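Local structure of oxysterol-binding protein homolog 1 (Saccharomyces cerevisiae, 5H28) at residues Ile57-Ile60 / Val61-Val65; Gly86-Pro89 / Leu90-Ala93; Leu190-Phe193 / Val194-Arg197; Cys202-Leu205 / Leu206-Ala210. The protein carries sterols and other lipids between membranes, with its ankyrin-repeat domain, the part described here, targeting it to the nucleus-vacuole junction through NVJ1. All blocks are in the same frame, centred on the assembly; numbering follows the deposited sequence.

Interaction 1 (Ile57-Ile60 / Val61-Val65); sequences IKEI and VHHWV
I60 and W64, one turn apart on helix 54-64, form the packed side of this contact, in the region predicted to be the first ankyrin repeat. Their side chains cross at a slant, the CG2 branch of I60 coming to 4.1 Å from CE3 of W64 while its CG1 branch approaches CZ3 of the same indole. The helical bond from W64 N to I60 O, 3.0 Å long, joins the same two residues through the backbone. V61 also belongs to the buried part, and its CG2 packs 3.5 Å from I57 O, the carbonyl that V61 N donates to. Neighbouring helices close over this side: I60 touches L21 of helix 18-28 and A48 of helix 44-51, and V61 meets F104 of helix 99-106.

The other side is polar, and open at K58 and H62. With CG anti to its backbone N (chi1 179°), the extended lysine passes obliquely across the imidazole edge, its CG 3.0 Å from H62 CD2. No salt bridge or hydrogen bond joins K58 NZ to H62 NE2, which lie 4.5 Å apart. E59 and H63 border F18 and point the same way, side by side, their carboxylate and ring planes 62° apart. Two bent bonds from H63 reach E59 O from opposite faces of its carbonyl plane, N at 2.9 Å and ND1 at 2.8 Å.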
ATOM      1  N   ILE A  57     -13.989  12.559  13.676  1.00  7.19           N
ATOM      2  CA  ILE A  57     -13.195  11.918  12.641  1.00  7.36           C
ATOM      3  C   ILE A  57     -12.797  10.512  13.089  1.00  6.76           C
ATOM      4  O   ILE A  57     -12.876   9.551  12.314  1.00  6.87           O
ATOM      5  CB  ILE A  57     -11.948  12.765  12.323  1.00  8.20           C
ATOM      6  CG1 ILE A  57     -12.403  14.061  11.645  1.00 12.45           C
ATOM      7  CG2 ILE A  57     -10.970  11.983  11.445  1.00  8.77           C
ATOM      8  CD1 ILE A  57     -11.356  15.131  11.600  1.00 12.43           C
ATOM      9  N   LYS A  58     -12.384  10.382  14.345  1.00  6.73           N
ATOM     10  CA  LYS A  58     -11.994   9.077  14.847  1.00  8.31           C
ATOM     11  C   LYS A  58     -13.154   8.086  14.833  1.00  7.09           C
ATOM     12  O   LYS A  58     -12.983   6.933  14.440  1.00  6.83           O
ATOM     13  CB  LYS A  58     -11.450   9.179  16.268  1.00 10.85           C
ATOM     14  CG  LYS A  58     -11.067   7.833  16.813  1.00 17.49           C
ATOM     15  CD  LYS A  58     -10.716   7.861  18.272  1.00 18.97           C
ATOM     16  CE  LYS A  58     -10.628   6.447  18.809  1.00 20.04           C
ATOM     17  NZ  LYS A  58     -10.468   6.400  20.263  1.00 13.23           N
ATOM     18  N   GLU A  59     -14.327   8.526  15.276  1.00  7.02           N
ATOM     19  CA  GLU A  59     -15.490   7.648  15.300  1.00  5.88           C
ATOM     20  C   GLU A  59     -15.874   7.195  13.895  1.00  6.81           C
ATOM     21  O   GLU A  59     -16.239   6.041  13.691  1.00  7.41           O
ATOM     22  CB  GLU A  59     -16.688   8.342  15.952  1.00  7.62           C
ATOM     23  CG  GLU A  59     -16.521   8.670  17.432  1.00  8.80           C
ATOM     24  CD  GLU A  59     -16.250   7.452  18.292  1.00 11.72           C
ATOM     25  OE1 GLU A  59     -16.837   6.383  18.032  1.00 13.59           O
ATOM     26  OE2 GLU A  59     -15.455   7.573  19.245  1.00 13.60           O
ATOM     27  N   ILE A  60     -15.797   8.103  12.926  1.00  6.64           N
ATOM     28  CA  ILE A  60     -16.132   7.757  11.551  1.00  5.98           C
ATOM     29  C   ILE A  60     -15.209   6.648  11.050  1.00  6.13           C
ATOM     30  O   ILE A  60     -15.659   5.655  10.483  1.00  7.11           O
ATOM     31  CB  ILE A  60     -15.991   8.988  10.625  1.00  4.99           C
ATOM     32  CG1 ILE A  60     -17.129   9.974  10.894  1.00  7.47           C
ATOM     33  CG2 ILE A  60     -15.999   8.553   9.164  1.00  6.05           C
ATOM     34  CD1 ILE A  60     -16.974  11.292  10.156  1.00  8.43           C
ATOM     35  N   VAL A  61     -13.911   6.816  11.280  1.00  6.29           N
ATOM     36  CA  VAL A  61     -12.936   5.833  10.835  1.00  6.50           C
ATOM     37  C   VAL A  61     -13.057   4.489  11.550  1.00  8.42           C
ATOM     38  O   VAL A  61     -13.045   3.438  10.908  1.00  7.96           O
ATOM     39  CB  VAL A  61     -11.496   6.379  10.994  1.00  6.46           C
ATOM     40  CG1 VAL A  61     -10.483   5.275  10.740  1.00  8.04           C
ATOM     41  CG2 VAL A  61     -11.272   7.527  10.013  1.00  7.21           C
ATOM     42  N   HIS A  62     -13.188   4.512  12.871  1.00  9.33           N
ATOM     43  CA  HIS A  62     -13.291   3.265  13.616  1.00  9.85           C
ATOM     44  C   HIS A  62     -14.601   2.524  13.396  1.00 11.02           C
ATOM     45  O   HIS A  62     -14.651   1.299  13.520  1.00 12.88           O
ATOM     46  CB  HIS A  62     -13.071   3.522  15.107  1.00 11.93           C
ATOM     47  CG  HIS A  62     -11.649   3.839  15.454  1.00 12.68           C
ATOM     48  ND1 HIS A  62     -10.599   3.012  15.119  1.00 16.79           N
ATOM     49  CD2 HIS A  62     -11.105   4.888  16.109  1.00 13.59           C
ATOM     50  CE1 HIS A  62      -9.468   3.542  15.550  1.00 16.17           C
ATOM     51  NE2 HIS A  62      -9.747   4.682  16.154  1.00 16.06           N
ATOM     52  N   HIS A  63     -15.655   3.255  13.053  1.00  9.43           N
ATOM     53  CA  HIS A  63     -16.959   2.640  12.816  1.00  9.56           C
ATOM     54  C   HIS A  63     -17.173   2.092  11.413  1.00 10.52           C
ATOM     55  O   HIS A  63     -17.688   0.987  11.245  1.00 13.12           O
ATOM     56  CB  HIS A  63     -18.097   3.638  13.063  1.00 10.78           C
ATOM     57  CG  HIS A  63     -18.527   3.745  14.492  1.00 12.00           C
ATOM     58  ND1 HIS A  63     -17.800   4.430  15.442  1.00 12.47           N
ATOM     59  CD2 HIS A  63     -19.615   3.256  15.132  1.00 13.71           C
ATOM     60  CE1 HIS A  63     -18.422   4.359  16.605  1.00 13.71           C
ATOM     61  NE2 HIS A  63     -19.527   3.653  16.444  1.00 13.26           N
ATOM     62  N   TRP A  64     -16.761   2.857  10.407  1.00  9.81           N
ATOM     63  CA  TRP A  64     -17.048   2.478   9.029  1.00  9.04           C
ATOM     64  C   TRP A  64     -15.956   2.164   8.013  1.00  9.45           C
ATOM     65  O   TRP A  64     -16.243   2.081   6.818  1.00  9.52           O
ATOM     66  CB  TRP A  64     -17.985   3.547   8.461  1.00  9.20           C
ATOM     67  CG  TRP A  64     -19.183   3.742   9.344  1.00  8.63           C
ATOM     68  CD1 TRP A  64     -19.979   2.758   9.858  1.00  8.84           C
ATOM     69  CD2 TRP A  64     -19.722   4.983   9.824  1.00  7.14           C
ATOM     70  NE1 TRP A  64     -20.977   3.304  10.624  1.00  9.84           N
ATOM     71  CE2 TRP A  64     -20.846   4.667  10.622  1.00  8.92           C
ATOM     72  CE3 TRP A  64     -19.368   6.329   9.657  1.00  8.59           C
ATOM     73  CZ2 TRP A  64     -21.621   5.648  11.252  1.00  8.83           C
ATOM     74  CZ3 TRP A  64     -20.142   7.307  10.286  1.00  7.22           C
ATOM     75  CH2 TRP A  64     -21.255   6.957  11.073  1.00  8.22           C
ATOM     76  N   VAL A  65     -14.724   1.963   8.465  1.00 10.54           N
ATOM     77  CA  VAL A  65     -13.635   1.662   7.542  1.00 10.34           C
ATOM     78  C   VAL A  65     -13.242   0.178   7.463  1.00 12.16           C
ATOM     79  O   VAL A  65     -13.088  -0.364   6.366  1.00 14.01           O
ATOM     80  CB  VAL A  65     -12.385   2.525   7.879  1.00 10.00           C
ATOM     81  CG1 VAL A  65     -11.180   2.064   7.073  1.00  9.20           C
ATOM     82  CG2 VAL A  65     -12.679   3.987   7.570  1.00  9.49           C
TER

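Interaction 2 (Gly86-Pro89 / Leu90-Ala93); sequences GNTP and LHIA
From an extended backbone at N87 and T88 the chain turns helical at P89, which makes T88 the N-cap of helix 89-95. Two backbone bonds then close the first turn, from I92 N to T88 O at 3.2 Å and from A93 N to P89 O at 2.8 Å.

The T88 hydroxyl does most of the side-chain work. A chi1 of 63° places OG1 between the backbone N and the carbonyl carbon, facing the start of the helix, where it accepts the capping bond from H91 N at 3.2 Å. The same oxygen is hydrogen-bonded at 2.8 Å to H91 ND1, which it meets at the edge of the imidazole and near its plane. Main chain and side chain of H91 are thus both tied to one atom, which restricts the rotation of the ring. The far end of the ring is held as well, since H91 NE2 bonds to L121 O. N87 crosses H91 at about a right angle, with its OD1 3.5 Å from H91 CB and its amide plane turned 43° from the ring; that oxygen takes its hydrogen bond from N117 ND2. Beside it, CD1 of I92 packs 3.9 Å from N87 CB.

P89 and A93 face helix 44-51, and L90 packs on V102 and L105 of helix 99-106. The sequence G-N-T-P-L-H, with threonine capping the helix and bound to histidine, is the TPLH signature of the ankyrin repeat.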
ATOM      1  N   GLY A  86      -8.523  14.236  -7.193  1.00  5.40           N
ATOM      2  CA  GLY A  86      -7.617  13.132  -6.947  1.00  6.99           C
ATOM      3  C   GLY A  86      -7.102  13.175  -5.519  1.00  5.92           C
ATOM      4  O   GLY A  86      -6.241  12.380  -5.148  1.00  6.76           O
ATOM      5  N   ASN A  87      -7.625  14.102  -4.718  1.00  6.53           N
ATOM      6  CA  ASN A  87      -7.195  14.227  -3.327  1.00  5.98           C
ATOM      7  C   ASN A  87      -7.854  13.220  -2.401  1.00  5.49           C
ATOM      8  O   ASN A  87      -9.039  12.916  -2.532  1.00  6.43           O
ATOM      9  CB  ASN A  87      -7.489  15.626  -2.778  1.00  5.67           C
ATOM     10  CG  ASN A  87      -6.577  16.682  -3.353  1.00  4.28           C
ATOM     11  OD1 ASN A  87      -5.377  16.464  -3.500  1.00  7.25           O
ATOM     12  ND2 ASN A  87      -7.143  17.846  -3.668  1.00  7.66           N
ATOM     13  N   THR A  88      -7.066  12.729  -1.452  1.00  6.07           N
ATOM     14  CA  THR A  88      -7.534  11.781  -0.445  1.00  6.60           C
ATOM     15  C   THR A  88      -7.737  12.593   0.828  1.00  5.62           C
ATOM     16  O   THR A  88      -7.369  13.766   0.883  1.00  4.82           O
ATOM     17  CB  THR A  88      -6.464  10.731  -0.126  1.00  6.59           C
ATOM     18  OG1 THR A  88      -5.318  11.390   0.436  1.00  6.12           O
ATOM     19  CG2 THR A  88      -6.050   9.984  -1.378  1.00  7.54           C
ATOM     20  N   PRO A  89      -8.336  11.984   1.864  1.00  5.97           N
ATOM     21  CA  PRO A  89      -8.537  12.720   3.112  1.00  4.84           C
ATOM     22  C   PRO A  89      -7.197  13.198   3.674  1.00  3.85           C
ATOM     23  O   PRO A  89      -7.117  14.269   4.273  1.00  5.73           O
ATOM     24  CB  PRO A  89      -9.217  11.687   4.004  1.00  5.06           C
ATOM     25  CG  PRO A  89     -10.074  10.942   3.011  1.00  5.24           C
ATOM     26  CD  PRO A  89      -9.109  10.729   1.864  1.00  6.83           C
ATOM     27  N   LEU A  90      -6.151  12.403   3.466  1.00  4.39           N
ATOM     28  CA  LEU A  90      -4.815  12.755   3.943  1.00  4.81           C
ATOM     29  C   LEU A  90      -4.306  14.008   3.228  1.00  6.05           C
ATOM     30  O   LEU A  90      -3.660  14.852   3.847  1.00  5.95           O
ATOM     31  CB  LEU A  90      -3.847  11.590   3.726  1.00  5.59           C
ATOM     32  CG  LEU A  90      -2.435  11.754   4.295  1.00  4.74           C
ATOM     33  CD1 LEU A  90      -2.477  11.849   5.817  1.00  8.29           C
ATOM     34  CD2 LEU A  90      -1.582  10.568   3.860  1.00  7.79           C
ATOM     35  N   HIS A  91      -4.592  14.134   1.931  1.00  6.06           N
ATOM     36  CA  HIS A  91      -4.172  15.323   1.185  1.00  4.00           C
ATOM     37  C   HIS A  91      -4.842  16.555   1.781  1.00  5.21           C
ATOM     38  O   HIS A  91      -4.212  17.597   1.968  1.00  4.55           O
ATOM     39  CB  HIS A  91      -4.602  15.257  -0.285  1.00  4.56           C
ATOM     40  CG  HIS A  91      -3.737  14.398  -1.153  1.00  3.90           C
ATOM     41  ND1 HIS A  91      -3.935  13.042  -1.289  1.00  5.17           N
ATOM     42  CD2 HIS A  91      -2.716  14.714  -1.986  1.00  4.15           C
ATOM     43  CE1 HIS A  91      -3.079  12.561  -2.173  1.00  5.73           C
ATOM     44  NE2 HIS A  91      -2.329  13.555  -2.612  1.00  5.14           N
ATOM     45  N   ILE A  92      -6.135  16.429   2.058  1.00  4.35           N
ATOM     46  CA  ILE A  92      -6.906  17.529   2.614  1.00  6.13           C
ATOM     47  C   ILE A  92      -6.414  17.898   4.011  1.00  4.78           C
ATOM     48  O   ILE A  92      -6.259  19.075   4.331  1.00  6.54           O
ATOM     49  CB  ILE A  92      -8.418  17.168   2.666  1.00  7.02           C
ATOM     50  CG1 ILE A  92      -8.921  16.792   1.265  1.00  8.06           C
ATOM     51  CG2 ILE A  92      -9.218  18.330   3.239  1.00  8.57           C
ATOM     52  CD1 ILE A  92      -8.769  17.868   0.205  1.00  8.29           C
ATOM     53  N   ALA A  93      -6.164  16.890   4.838  1.00  5.41           N
ATOM     54  CA  ALA A  93      -5.696  17.133   6.195  1.00  5.20           C
ATOM     55  C   ALA A  93      -4.334  17.820   6.202  1.00  6.31           C
ATOM     56  O   ALA A  93      -4.093  18.725   6.999  1.00  6.70           O
ATOM     57  CB  ALA A  93      -5.626  15.821   6.963  1.00  6.08           C
TER

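Interaction 3 (Leu190-Phe193 / Val194-Arg197); sequences LHEF and VKKR
E192 and K195 lie side by side on helix 189-196 and point the same way, so that their charged ends meet in a salt bridge. K195 NZ reaches E192 OE2 at 2.7 Å from the syn side of the carboxylate, 28° out of its plane. Both chains are bent where they meet, the glutamate at chi2 (-49°) and the lysine at chi3 (-73°), and the K195 CE methylene comes to 3.1 Å from OE2 as well.

F193 and K196 also run alongside each other, but their contact is apolar. CD of K196 lies obliquely against the phenyl ring, 3.8 Å from CE1 of F193. L190 and V194, by contrast, cross at a slant, with L190 CD1 4.2 Å from V194 CG2 on the buried side. The helix ends in a Schellman motif whose C-prime residue is R197, with positive phi: the backbone N of the following residue bonds to F193 O, and R197 N makes a weak 3.0 Å bond to V194 O.

Around this turn of the predicted third ankyrin repeat, H191 NE2 hydrogen-bonds to K214 O, much as the histidine of a TPLH motif does. Helix 199-207 takes F193 against M201, C202 and L205, whereas helix 241-256 receives V194 on L246 and L250 and binds R197 NE through D243 in a salt bridge. The short helix is therefore packed against both of them.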
ATOM      1  N   LEU A 190      15.574 -11.727  -4.773  1.00  5.54           N
ATOM      2  CA  LEU A 190      15.697 -12.774  -5.784  1.00  6.08           C
ATOM      3  C   LEU A 190      17.093 -13.391  -5.734  1.00  7.55           C
ATOM      4  O   LEU A 190      17.238 -14.614  -5.707  1.00  6.42           O
ATOM      5  CB  LEU A 190      15.412 -12.223  -7.191  1.00  6.10           C
ATOM      6  CG  LEU A 190      15.545 -13.231  -8.341  1.00  6.64           C
ATOM      7  CD1 LEU A 190      14.733 -14.492  -8.032  1.00  8.18           C
ATOM      8  CD2 LEU A 190      15.083 -12.583  -9.649  1.00  9.46           C
ATOM      9  N   HIS A 191      18.116 -12.540  -5.709  1.00  7.03           N
ATOM     10  CA  HIS A 191      19.496 -13.011  -5.658  1.00  7.26           C
ATOM     11  C   HIS A 191      19.727 -13.949  -4.479  1.00  6.65           C
ATOM     12  O   HIS A 191      20.368 -14.993  -4.622  1.00  5.91           O
ATOM     13  CB  HIS A 191      20.452 -11.821  -5.563  1.00  7.13           C
ATOM     14  CG  HIS A 191      20.268 -10.817  -6.658  1.00  7.88           C
ATOM     15  ND1 HIS A 191      19.087 -10.131  -6.842  1.00  7.86           N
ATOM     16  CD2 HIS A 191      21.111 -10.387  -7.627  1.00  8.60           C
ATOM     17  CE1 HIS A 191      19.211  -9.320  -7.879  1.00  8.42           C
ATOM     18  NE2 HIS A 191      20.428  -9.456  -8.373  1.00  9.23           N
ATOM     19  N   GLU A 192      19.195 -13.583  -3.318  1.00  6.47           N
ATOM     20  CA  GLU A 192      19.370 -14.407  -2.135  1.00  6.78           C
ATOM     21  C   GLU A 192      18.750 -15.785  -2.293  1.00  6.90           C
ATOM     22  O   GLU A 192      19.322 -16.769  -1.840  1.00  7.61           O
ATOM     23  CB  GLU A 192      18.798 -13.705  -0.904  1.00  8.82           C
ATOM     24  CG  GLU A 192      19.554 -12.436  -0.547  1.00 13.44           C
ATOM     25  CD  GLU A 192      21.055 -12.659  -0.504  1.00 13.93           C
ATOM     26  OE1 GLU A 192      21.509 -13.512   0.286  1.00 14.28           O
ATOM     27  OE2 GLU A 192      21.786 -11.984  -1.260  1.00 15.42           O
ATOM     28  N   PHE A 193      17.599 -15.877  -2.950  1.00  7.05           N
ATOM     29  CA  PHE A 193      16.988 -17.187  -3.118  1.00  6.02           C
ATOM     30  C   PHE A 193      17.608 -17.995  -4.246  1.00  5.63           C
ATOM     31  O   PHE A 193      17.475 -19.216  -4.285  1.00  6.41           O
ATOM     32  CB  PHE A 193      15.472 -17.053  -3.252  1.00  7.22           C
ATOM     33  CG  PHE A 193      14.793 -16.876  -1.929  1.00  6.60           C
ATOM     34  CD1 PHE A 193      14.571 -17.973  -1.097  1.00  8.10           C
ATOM     35  CD2 PHE A 193      14.455 -15.609  -1.467  1.00  9.20           C
ATOM     36  CE1 PHE A 193      14.031 -17.810   0.171  1.00  8.31           C
ATOM     37  CE2 PHE A 193      13.915 -15.433  -0.195  1.00  8.05           C
ATOM     38  CZ  PHE A 193      13.701 -16.538   0.627  1.00  9.00           C
ATOM     39  N   VAL A 194      18.302 -17.321  -5.155  1.00  6.12           N
ATOM     40  CA  VAL A 194      18.998 -18.036  -6.216  1.00  5.63           C
ATOM     41  C   VAL A 194      20.166 -18.742  -5.514  1.00  7.99           C
ATOM     42  O   VAL A 194      20.437 -19.924  -5.757  1.00  7.14           O
ATOM     43  CB  VAL A 194      19.531 -17.064  -7.293  1.00  5.58           C
ATOM     44  CG1 VAL A 194      20.530 -17.777  -8.191  1.00  8.79           C
ATOM     45  CG2 VAL A 194      18.376 -16.549  -8.136  1.00  8.17           C
ATOM     46  N   LYS A 195      20.838 -18.021  -4.621  1.00  7.64           N
ATOM     47  CA  LYS A 195      21.954 -18.591  -3.870  1.00  8.40           C
ATOM     48  C   LYS A 195      21.478 -19.704  -2.936  1.00  8.13           C
ATOM     49  O   LYS A 195      22.202 -20.674  -2.701  1.00  8.92           O
ATOM     50  CB  LYS A 195      22.678 -17.496  -3.077  1.00 10.44           C
ATOM     51  CG  LYS A 195      23.440 -16.526  -3.979  1.00 13.77           C
ATOM     52  CD  LYS A 195      24.179 -15.441  -3.212  1.00 16.26           C
ATOM     53  CE  LYS A 195      23.230 -14.394  -2.647  1.00 17.30           C
ATOM     54  NZ  LYS A 195      23.984 -13.251  -2.054  1.00 17.97           N
ATOM     55  N   LYS A 196      20.253 -19.574  -2.426  1.00  7.86           N
ATOM     56  CA  LYS A 196      19.679 -20.575  -1.525  1.00  8.44           C
ATOM     57  C   LYS A 196      19.239 -21.802  -2.328  1.00  9.31           C
ATOM     58  O   LYS A 196      19.069 -22.889  -1.777  1.00 10.04           O
ATOM     59  CB  LYS A 196      18.478 -19.981  -0.773  1.00  9.24           C
ATOM     60  CG  LYS A 196      18.039 -20.755   0.475  1.00  8.18           C
ATOM     61  CD  LYS A 196      16.897 -20.033   1.187  1.00 10.96           C
ATOM     62  CE  LYS A 196      16.625 -20.605   2.577  1.00 12.72           C
ATOM     63  NZ  LYS A 196      16.184 -22.025   2.542  1.00 14.39           N
ATOM     64  N   ARG A 197      19.059 -21.609  -3.635  1.00  8.52           N
ATOM     65  CA  ARG A 197      18.642 -22.668  -4.550  1.00  9.48           C
ATOM     66  C   ARG A 197      17.202 -23.132  -4.311  1.00  9.47           C
ATOM     67  O   ARG A 197      16.851 -24.285  -4.576  1.00  9.40           O
ATOM     68  CB  ARG A 197      19.630 -23.842  -4.479  1.00 11.16           C
ATOM     69  CG  ARG A 197      21.036 -23.439  -4.920  1.00 13.23           C
ATOM     70  CD  ARG A 197      22.091 -24.518  -4.707  1.00 16.49           C
ATOM     71  NE  ARG A 197      21.975 -25.637  -5.639  1.00 17.67           N
ATOM     72  CZ  ARG A 197      21.475 -26.827  -5.322  1.00 18.54           C
ATOM     73  NH1 ARG A 197      21.411 -27.784  -6.238  1.00 18.95           N
ATOM     74  NH2 ARG A 197      21.041 -27.061  -4.091  1.00 19.04           N
TER

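Interaction 4 (Cys202-Leu205 / Leu206-Ala210); sequences CRWL and LEHGA
W204 lays the six-membered ring of its indole over the imidazole of H208, where helix 199-207 ends in a Schellman motif within the predicted third ankyrin repeat. The stack is face to face, with ring centroids 3.7 Å apart and planes at 16°. H208 ND1 sits above the centre of the indole, and in return W204 CZ2 lies over the centre of the imidazole. With chi1 at -168° the indole swings out beside its own carbonyl carbon, within stacking distance of H208. The closest approach in the stack is CE1 of H208 to CE2 of W204, at 3.2 Å.

Both rings lean on helix 160-167. W204 packs on L163 and L167 and donates from NE1 to the carboxylate of E164, a bond that helps to hold the indole's rotation, and the ring of F160 also meets the indole. Elsewhere on the helix, C202 packs against L246 and L249, and R203 forms a salt bridge with E245 of helix 241-256.

Beyond H208 the chain reverses at G209, the C-prime residue, whose phi is positive (111°); its N makes only a weak bond, 3.4 Å, to L206 O. The sequence H-G-A that carries this turn is a familiar ending of the second helix in ankyrin repeats. A210 then folds back on L205, its CB 3.9 Å from L205 CB. L205 O accepts from H208 N and from A210 N, each at 3.0 Å, the two donors arriving from opposite faces of the carbonyl plane.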
ATOM      1  N   CYS A 202      12.001 -18.629  -5.957  1.00  6.90           N
ATOM      2  CA  CYS A 202      12.472 -17.803  -7.065  1.00  7.41           C
ATOM      3  C   CYS A 202      11.329 -17.573  -8.054  1.00  8.29           C
ATOM      4  O   CYS A 202      11.103 -16.447  -8.490  1.00  8.93           O
ATOM      5  CB  CYS A 202      13.654 -18.464  -7.779  1.00  6.52           C
ATOM      6  SG  CYS A 202      15.214 -18.406  -6.865  1.00  8.51           S
ATOM      7  N   ARG A 203      10.606 -18.639  -8.398  1.00  9.60           N
ATOM      8  CA  ARG A 203       9.485 -18.532  -9.329  1.00  9.71           C
ATOM      9  C   ARG A 203       8.425 -17.583  -8.779  1.00  9.70           C
ATOM     10  O   ARG A 203       7.888 -16.752  -9.511  1.00  9.58           O
ATOM     11  CB  ARG A 203       8.856 -19.908  -9.578  1.00 10.62           C
ATOM     12  CG  ARG A 203       9.729 -20.880 -10.352  1.00 11.70           C
ATOM     13  CD  ARG A 203       9.045 -22.240 -10.466  1.00 13.38           C
ATOM     14  NE  ARG A 203       9.905 -23.243 -11.091  1.00 15.13           N
ATOM     15  CZ  ARG A 203      10.216 -23.270 -12.383  1.00 15.05           C
ATOM     16  NH1 ARG A 203       9.733 -22.348 -13.205  1.00 16.14           N
ATOM     17  NH2 ARG A 203      11.022 -24.212 -12.852  1.00 16.29           N
ATOM     18  N   TRP A 204       8.132 -17.702  -7.487  1.00  8.83           N
ATOM     19  CA  TRP A 204       7.133 -16.850  -6.846  1.00  9.45           C
ATOM     20  C   TRP A 204       7.559 -15.386  -6.919  1.00 10.04           C
ATOM     21  O   TRP A 204       6.764 -14.507  -7.241  1.00  9.64           O
ATOM     22  CB  TRP A 204       6.953 -17.254  -5.379  1.00 10.33           C
ATOM     23  CG  TRP A 204       5.754 -16.621  -4.718  1.00 12.35           C
ATOM     24  CD1 TRP A 204       4.493 -17.144  -4.628  1.00 13.43           C
ATOM     25  CD2 TRP A 204       5.704 -15.344  -4.070  1.00 11.51           C
ATOM     26  NE1 TRP A 204       3.665 -16.273  -3.962  1.00 14.06           N
ATOM     27  CE2 TRP A 204       4.381 -15.159  -3.609  1.00 12.17           C
ATOM     28  CE3 TRP A 204       6.649 -14.336  -3.835  1.00 11.64           C
ATOM     29  CZ2 TRP A 204       3.978 -14.005  -2.926  1.00 10.77           C
ATOM     30  CZ3 TRP A 204       6.247 -13.188  -3.156  1.00 12.27           C
ATOM     31  CH2 TRP A 204       4.922 -13.034  -2.710  1.00 11.86           C
ATOM     32  N   LEU A 205       8.827 -15.125  -6.620  1.00  9.12           N
ATOM     33  CA  LEU A 205       9.335 -13.762  -6.652  1.00  8.59           C
ATOM     34  C   LEU A 205       9.266 -13.174  -8.057  1.00  8.76           C
ATOM     35  O   LEU A 205       8.852 -12.027  -8.233  1.00  9.11           O
ATOM     36  CB  LEU A 205      10.772 -13.734  -6.123  1.00  7.29           C
ATOM     37  CG  LEU A 205      10.907 -14.041  -4.626  1.00  6.87           C
ATOM     38  CD1 LEU A 205      12.365 -14.271  -4.288  1.00  8.17           C
ATOM     39  CD2 LEU A 205      10.321 -12.894  -3.802  1.00  9.53           C
ATOM     40  N   LEU A 206       9.655 -13.961  -9.056  1.00  9.18           N
ATOM     41  CA  LEU A 206       9.621 -13.502 -10.438  1.00 11.43           C
ATOM     42  C   LEU A 206       8.199 -13.159 -10.860  1.00 12.37           C
ATOM     43  O   LEU A 206       7.976 -12.162 -11.545  1.00 13.12           O
ATOM     44  CB  LEU A 206      10.190 -14.575 -11.373  1.00 10.90           C
ATOM     45  CG  LEU A 206      11.713 -14.667 -11.525  1.00 13.11           C
ATOM     46  CD1 LEU A 206      12.225 -13.456 -12.278  1.00 13.80           C
ATOM     47  CD2 LEU A 206      12.374 -14.764 -10.177  1.00 19.03           C
ATOM     48  N   GLU A 207       7.235 -13.973 -10.444  1.00 12.56           N
ATOM     49  CA  GLU A 207       5.849 -13.715 -10.814  1.00 15.12           C
ATOM     50  C   GLU A 207       5.275 -12.507 -10.080  1.00 14.41           C
ATOM     51  O   GLU A 207       4.233 -11.977 -10.468  1.00 15.76           O
ATOM     52  CB  GLU A 207       4.976 -14.954 -10.564  1.00 19.79           C
ATOM     53  CG  GLU A 207       4.931 -15.439  -9.129  1.00 26.36           C
ATOM     54  CD  GLU A 207       3.981 -16.610  -8.942  1.00 30.50           C
ATOM     55  OE1 GLU A 207       2.760 -16.420  -9.124  1.00 32.74           O
ATOM     56  OE2 GLU A 207       4.459 -17.720  -8.618  1.00 33.43           O
ATOM     57  N   HIS A 208       5.955 -12.065  -9.026  1.00 13.94           N
ATOM     58  CA  HIS A 208       5.490 -10.908  -8.273  1.00 13.70           C
ATOM     59  C   HIS A 208       6.306  -9.638  -8.495  1.00 13.88           C
ATOM     60  O   HIS A 208       6.306  -8.739  -7.655  1.00 15.09           O
ATOM     61  CB  HIS A 208       5.420 -11.230  -6.779  1.00 14.40           C
ATOM     62  CG  HIS A 208       4.261 -12.103  -6.413  1.00 15.27           C
ATOM     63  ND1 HIS A 208       4.238 -13.455  -6.674  1.00 16.45           N
ATOM     64  CD2 HIS A 208       3.060 -11.804  -5.865  1.00 18.87           C
ATOM     65  CE1 HIS A 208       3.071 -13.952  -6.303  1.00 18.07           C
ATOM     66  NE2 HIS A 208       2.338 -12.971  -5.809  1.00 18.62           N
ATOM     67  N   GLY A 209       7.009  -9.567  -9.622  1.00 13.66           N
ATOM     68  CA  GLY A 209       7.767  -8.367  -9.922  1.00 13.46           C
ATOM     69  C   GLY A 209       9.281  -8.412  -9.908  1.00 12.38           C
ATOM     70  O   GLY A 209       9.917  -7.485 -10.407  1.00 12.96           O
ATOM     71  N   ALA A 210       9.872  -9.462  -9.345  1.00 11.32           N
ATOM     72  CA  ALA A 210      11.329  -9.550  -9.304  1.00 11.47           C
ATOM     73  C   ALA A 210      11.873  -9.506 -10.728  1.00 10.64           C
ATOM     74  O   ALA A 210      11.399 -10.225 -11.604  1.00 11.19           O
ATOM     75  CB  ALA A 210      11.763 -10.831  -8.610  1.00  8.60           C
TER

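The four contacts follow one another along the chain as two pairs on opposite sides of its centre. Interactions 1 and 2 lie on the successive helices 54-64 and 89-95, their centres 16 Å apart; their nearest atoms, about 7 Å apart, do not touch. Interactions 3 and 4 occupy the successive helices 189-196 and 199-207, with centres 12 Å apart, and pack directly: V194 N lies 3.7 Å from C202 SG. Between the pairs the centres are 33 to 44 Å apart, and the long helix 130-156 comes between them in the chain. The all-helical domain that interacts with NVJ1 thus holds two separate groups of helices, each in predicted ankyrin repeats.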